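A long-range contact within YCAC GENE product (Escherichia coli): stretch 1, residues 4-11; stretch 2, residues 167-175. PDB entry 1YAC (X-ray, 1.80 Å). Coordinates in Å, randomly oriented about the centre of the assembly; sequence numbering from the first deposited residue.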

ATOM      1  N   PRO A   4       0.690  -9.590  35.575  1.00 22.05           N
ATOM      2  CA  PRO A   4      -0.737  -9.476  35.859  1.00 19.68           C
ATOM      3  C   PRO A   4      -1.418  -8.844  34.659  1.00 17.27           C
ATOM      4  O   PRO A   4      -0.810  -8.046  33.940  1.00 16.37           O
ATOM      5  N   TYR A   5      -2.673  -9.212  34.444  1.00 14.63           N
ATOM      6  CA  TYR A   5      -3.468  -8.640  33.362  1.00 13.44           C
ATOM      7  C   TYR A   5      -4.122  -7.407  34.010  1.00 13.63           C
ATOM      8  O   TYR A   5      -5.040  -7.545  34.825  1.00 14.25           O
ATOM      9  N   VAL A   6      -3.581  -6.224  33.718  1.00 11.67           N
ATOM     10  CA  VAL A   6      -4.098  -4.965  34.264  1.00 11.72           C
ATOM     11  C   VAL A   6      -5.187  -4.500  33.289  1.00 12.32           C
ATOM     12  O   VAL A   6      -4.921  -3.789  32.311  1.00 10.85           O
ATOM     13  N   ARG A   7      -6.407  -4.970  33.534  1.00 12.31           N
ATOM     14  CA  ARG A   7      -7.540  -4.654  32.676  1.00 11.76           C
ATOM     15  C   ARG A   7      -8.428  -3.519  33.154  1.00 11.90           C
ATOM     16  O   ARG A   7      -8.566  -3.280  34.357  1.00 10.32           O
ATOM     17  N   LEU A   8      -9.014  -2.812  32.190  1.00 11.66           N
ATOM     18  CA  LEU A   8      -9.899  -1.690  32.465  1.00 10.96           C
ATOM     19  C   LEU A   8     -11.044  -2.102  33.366  1.00 11.14           C
ATOM     20  O   LEU A   8     -11.639  -3.167  33.199  1.00  9.90           O
ATOM     21  N   ASP A   9     -11.313  -1.234  34.330  1.00 10.40           N
ATOM     22  CA  ASP A   9     -12.342  -1.423  35.334  1.00 12.10           C
ATOM     23  C   ASP A   9     -13.226  -0.188  35.216  1.00 11.65           C
ATOM     24  O   ASP A   9     -12.792   0.922  35.513  1.00  9.86           O
ATOM     25  N   LYS A  10     -14.483  -0.392  34.823  1.00 12.27           N
ATOM     26  CA  LYS A  10     -15.400   0.738  34.621  1.00 14.25           C
ATOM     27  C   LYS A  10     -15.613   1.606  35.866  1.00 14.62           C
ATOM     28  O   LYS A  10     -16.165   2.684  35.760  1.00 14.82           O
ATOM     29  N   ASN A  11     -15.177   1.124  37.030  1.00 14.15           N
ATOM     30  CA  ASN A  11     -15.289   1.883  38.253  1.00 13.80           C
ATOM     31  C   ASN A  11     -13.981   2.530  38.684  1.00 12.64           C
ATOM     32  O   ASN A  11     -13.949   3.270  39.644  1.00 11.90           O
ATOM     33  N   GLY A 167     -12.018  -2.535  21.660  1.00  7.52           N
ATOM     34  CA  GLY A 167     -11.391  -3.315  22.712  1.00  7.48           C
ATOM     35  C   GLY A 167     -11.641  -2.682  24.078  1.00  8.16           C
ATOM     36  O   GLY A 167     -11.936  -3.382  25.057  1.00  7.02           O
ATOM     37  N   VAL A 168     -11.520  -1.353  24.143  1.00  8.23           N
ATOM     38  CA  VAL A 168     -11.761  -0.586  25.377  1.00  8.38           C
ATOM     39  C   VAL A 168     -13.203  -0.850  25.877  1.00  8.69           C
ATOM     40  O   VAL A 168     -13.420  -1.195  27.044  1.00  8.75           O
ATOM     41  N   ALA A 169     -14.176  -0.734  24.977  1.00  8.00           N
ATOM     42  CA  ALA A 169     -15.567  -0.950  25.343  1.00  8.48           C
ATOM     43  C   ALA A 169     -15.798  -2.364  25.882  1.00  9.48           C
ATOM     44  O   ALA A 169     -16.516  -2.555  26.870  1.00 11.10           O
ATOM     45  N   CYS A 170     -15.195  -3.352  25.230  1.00  9.30           N
ATOM     46  CA  CYS A 170     -15.358  -4.748  25.629  1.00  9.66           C
ATOM     47  C   CYS A 170     -14.711  -5.074  26.963  1.00 10.44           C
ATOM     48  O   CYS A 170     -15.233  -5.891  27.739  1.00 10.76           O
ATOM     49  N   GLU A 171     -13.551  -4.477  27.221  1.00  9.95           N
ATOM     50  CA  GLU A 171     -12.870  -4.727  28.483  1.00  9.63           C
ATOM     51  C   GLU A 171     -13.633  -4.054  29.629  1.00 10.70           C
ATOM     52  O   GLU A 171     -13.679  -4.568  30.746  1.00 10.83           O
ATOM     53  N   LEU A 172     -14.239  -2.907  29.346  1.00 11.20           N
ATOM     54  CA  LEU A 172     -15.016  -2.185  30.348  1.00 11.66           C
ATOM     55  C   LEU A 172     -16.340  -2.891  30.663  1.00 13.59           C
ATOM     56  O   LEU A 172     -16.723  -3.014  31.833  1.00 13.01           O
ATOM     57  N   HIS A 173     -17.032  -3.341  29.623  1.00 14.87           N
ATOM     58  CA  HIS A 173     -18.328  -3.972  29.781  1.00 17.74           C
ATOM     59  C   HIS A 173     -18.250  -5.336  30.433  1.00 18.44           C
ATOM     60  O   HIS A 173     -19.118  -5.693  31.238  1.00 19.12           O
ATOM     61  N   ARG A 174     -17.265  -6.133  30.027  1.00 18.38           N
ATOM     62  CA  ARG A 174     -17.053  -7.483  30.580  1.00 19.47           C
ATOM     63  C   ARG A 174     -18.087  -8.544  30.233  1.00 19.98           C
ATOM     64  O   ARG A 174     -17.721  -9.660  29.847  1.00 18.89           O
ATOM     65  N   ASP A 175     -19.373  -8.203  30.340  1.00 21.17           N
ATOM     66  CA  ASP A 175     -20.484  -9.130  30.112  1.00 24.31           C
ATOM     67  C   ASP A 175     -21.662  -8.488  29.408  1.00 24.42           C
ATOM     68  O   ASP A 175     -22.238  -7.525  29.893  1.00 23.89           O
TER

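Contact between an N-terminal segment (residues 4-11) without regular helix or strand and the last turns of a helix (residues 167-173) with the loop that follows it; the touching residues lie at least 160 positions apart in sequence, and together the two stretches bury 507 Å². At the start of stretch 2, Gly167 has no side chain and makes no contact. Val168 (chi1 t) points sideways, yet its CG1 reaches CD1 of Leu8 at 3.7 Å, an apolar contact. Ala169 points away and Cys170 is out of reach.

Glu171 (t, t, chi3 -88°) points toward stretch 1 and is its main acceptor. Its OE1 takes a hydrogen bond from OH of Tyr5 (2.7 Å), lying at the edge of the tyrosine ring, near its plane; Tyr5, with chi1 t, also points toward the helix. OE2 of Glu171 takes a nearly straight hydrogen bond from the backbone N of Leu8 (2.8 Å, 170°) and lies 3.3 Å from CA of Arg7. One carboxylate thus holds the segment by both a side chain and the main chain.

Leu172 (m, t) leaves the helix sideways, but its end comes nearer: CD2 packs 3.9 Å from CB of Leu8 and 3.6 Å from CA of Lys10, where the CA atoms come closest (Lys10 CA to Leu172 CA, 5.2 Å). Leu8 (m, t), buried and pointing in, therefore touches both Val168 and Leu172. Lys10 (p, t, t, t) starts sideways and its end leads away. Water 1 bridges the backbones here, accepting from N of Lys10 (2.8 Å) and donating to O of Leu172 (2.7 Å), with a weak bond to O of Leu8 (3.5 Å).

His173 points away. Arg174, the first residue to leave helical phi/psi, has positive phi and points toward the segment with chi1 m, chi2 m and chi3 t. Its NE bonds back to O of Glu171 (2.8 Å), while NH2 donates to O of Leu8 (2.9 Å, 161°), which sits at the guanidinium edge. One face of the same group carries the guanidinium of Arg7 (p, t, t): the planes lie at 2° with centres 3.7 Å apart, and CZ of Arg7 is 3.4 Å from NH1 of Arg174. The charges are alike, but flat stacking leaves the edges free for hydrogen bonds, and both NH1 and NH2 of Arg7 find partners elsewhere in the structure.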

ATOM      1  CB  PRO A   4      -0.780  -8.494  37.033  1.00 20.08           C
ATOM      2  CG  PRO A   4       0.566  -8.615  37.652  1.00 22.96           C
ATOM      3  CD  PRO A   4       1.471  -8.717  36.464  1.00 22.22           C
ATOM      4  CB  TYR A   5      -4.514  -9.670  32.924  1.00 12.54           C
ATOM      5  CG  TYR A   5      -5.578  -9.230  31.930  1.00 11.26           C
ATOM      6  CD1 TYR A   5      -5.455  -8.056  31.170  1.00 10.69           C
ATOM      7  CD2 TYR A   5      -6.703 -10.019  31.741  1.00  9.26           C
ATOM      8  CE1 TYR A   5      -6.446  -7.698  30.236  1.00  9.96           C
ATOM      9  CE2 TYR A   5      -7.690  -9.677  30.832  1.00  9.64           C
ATOM     10  CZ  TYR A   5      -7.564  -8.524  30.082  1.00  9.94           C
ATOM     11  OH  TYR A   5      -8.571  -8.217  29.187  1.00 10.73           O
ATOM     12  CB  VAL A   6      -2.958  -3.902  34.398  1.00 11.93           C
ATOM     13  CG1 VAL A   6      -3.488  -2.581  34.984  1.00 10.82           C
ATOM     14  CG2 VAL A   6      -1.840  -4.455  35.263  1.00 12.12           C
ATOM     15  CB  ARG A   7      -8.372  -5.906  32.419  1.00 12.23           C
ATOM     16  CG  ARG A   7      -8.930  -6.608  33.644  1.00 13.06           C
ATOM     17  CD  ARG A   7      -9.937  -7.658  33.168  1.00 15.67           C
ATOM     18  NE  ARG A   7     -10.397  -8.568  34.213  1.00 15.96           N
ATOM     19  CZ  ARG A   7     -11.271  -9.549  34.008  1.00 17.76           C
ATOM     20  NH1 ARG A   7     -11.783  -9.755  32.801  1.00 15.76           N
ATOM     21  NH2 ARG A   7     -11.649 -10.323  35.014  1.00 17.93           N
ATOM     22  CB  LEU A   8     -10.443  -1.104  31.168  1.00 11.35           C
ATOM     23  CG  LEU A   8      -9.426  -0.320  30.336  1.00 11.58           C
ATOM     24  CD1 LEU A   8     -10.030   0.006  28.950  1.00 12.31           C
ATOM     25  CD2 LEU A   8      -9.021   0.957  31.077  1.00 10.24           C
ATOM     26  CB  ASP A   9     -11.654  -1.493  36.696  1.00 13.25           C
ATOM     27  CG  ASP A   9     -12.618  -1.695  37.852  1.00 17.52           C
ATOM     28  OD1 ASP A   9     -13.846  -1.479  37.707  1.00 14.80           O
ATOM     29  OD2 ASP A   9     -12.115  -2.052  38.940  1.00 19.74           O
ATOM     30  CB  LYS A  10     -16.739   0.292  34.064  1.00 16.18           C
ATOM     31  CG  LYS A  10     -17.548  -0.609  34.973  1.00 18.87           C
ATOM     32  CD  LYS A  10     -18.948  -0.804  34.420  1.00 24.37           C
ATOM     33  CE  LYS A  10     -19.791  -1.641  35.383  1.00 27.88           C
ATOM     34  NZ  LYS A  10     -21.251  -1.609  35.033  1.00 33.77           N
ATOM     35  CB  ASN A  11     -15.788   0.963  39.373  1.00 17.42           C
ATOM     36  CG  ASN A  11     -17.217   0.447  39.229  1.00 22.37           C
ATOM     37  OD1 ASN A  11     -17.553  -0.341  38.390  1.00 27.94           O
ATOM     38  ND2 ASN A  11     -18.085   0.960  40.058  1.00 27.60           N
ATOM     39  CB  VAL A 168     -11.556   0.964  25.130  1.00  7.50           C
ATOM     40  CG1 VAL A 168     -12.032   1.790  26.337  1.00  7.23           C
ATOM     41  CG2 VAL A 168     -10.078   1.276  24.840  1.00  6.63           C
ATOM     42  CB  ALA A 169     -16.476  -0.681  24.148  1.00  7.13           C
ATOM     43  CB  CYS A 170     -14.817  -5.684  24.548  1.00  9.29           C
ATOM     44  SG  CYS A 170     -15.842  -5.785  23.064  1.00 10.58           S
ATOM     45  CB  GLU A 171     -11.422  -4.242  28.423  1.00  8.49           C
ATOM     46  CG  GLU A 171     -10.526  -4.907  29.467  1.00  8.58           C
ATOM     47  CD  GLU A 171      -9.058  -4.747  29.155  1.00  9.06           C
ATOM     48  OE1 GLU A 171      -8.535  -5.608  28.432  1.00  8.72           O
ATOM     49  OE2 GLU A 171      -8.423  -3.781  29.635  1.00  8.77           O
ATOM     50  CB  LEU A 172     -15.326  -0.766  29.865  1.00  9.82           C
ATOM     51  CG  LEU A 172     -14.193   0.254  29.894  1.00  8.26           C
ATOM     52  CD1 LEU A 172     -14.587   1.481  29.089  1.00 10.58           C
ATOM     53  CD2 LEU A 172     -13.876   0.633  31.323  1.00  9.38           C
ATOM     54  CB  HIS A 173     -19.039  -4.097  28.426  1.00 19.38           C
ATOM     55  CG  HIS A 173     -20.530  -4.205  28.535  1.00 22.07           C
ATOM     56  ND1 HIS A 173     -21.224  -5.346  28.192  1.00 24.03           N
ATOM     57  CD2 HIS A 173     -21.462  -3.291  28.899  1.00 22.75           C
ATOM     58  CE1 HIS A 173     -22.521  -5.127  28.331  1.00 23.00           C
ATOM     59  NE2 HIS A 173     -22.693  -3.892  28.758  1.00 24.48           N
ATOM     60  CB  ARG A 174     -16.957  -7.442  32.111  1.00 17.53           C
ATOM     61  CG  ARG A 174     -15.865  -6.579  32.679  1.00 17.97           C
ATOM     62  CD  ARG A 174     -14.490  -7.102  32.329  1.00 18.31           C
ATOM     63  NE  ARG A 174     -13.474  -6.262  32.953  1.00 19.73           N
ATOM     64  CZ  ARG A 174     -13.111  -6.362  34.227  1.00 21.62           C
ATOM     65  NH1 ARG A 174     -13.671  -7.282  35.004  1.00 21.16           N
ATOM     66  NH2 ARG A 174     -12.229  -5.507  34.738  1.00 19.53           N
ATOM     67  CB  ASP A 175     -20.960  -9.678  31.466  1.00 26.09           C
ATOM     68  CG  ASP A 175     -21.715 -11.016  31.330  1.00 29.67           C
ATOM     69  OD1 ASP A 175     -22.712 -11.117  30.585  1.00 27.37           O
ATOM     70  OD2 ASP A 175     -21.259 -11.995  31.964  1.00 32.46           O
TER
HETATM   71  O   HOH W   1     -15.035  -3.001  33.991  1.00 16.42           O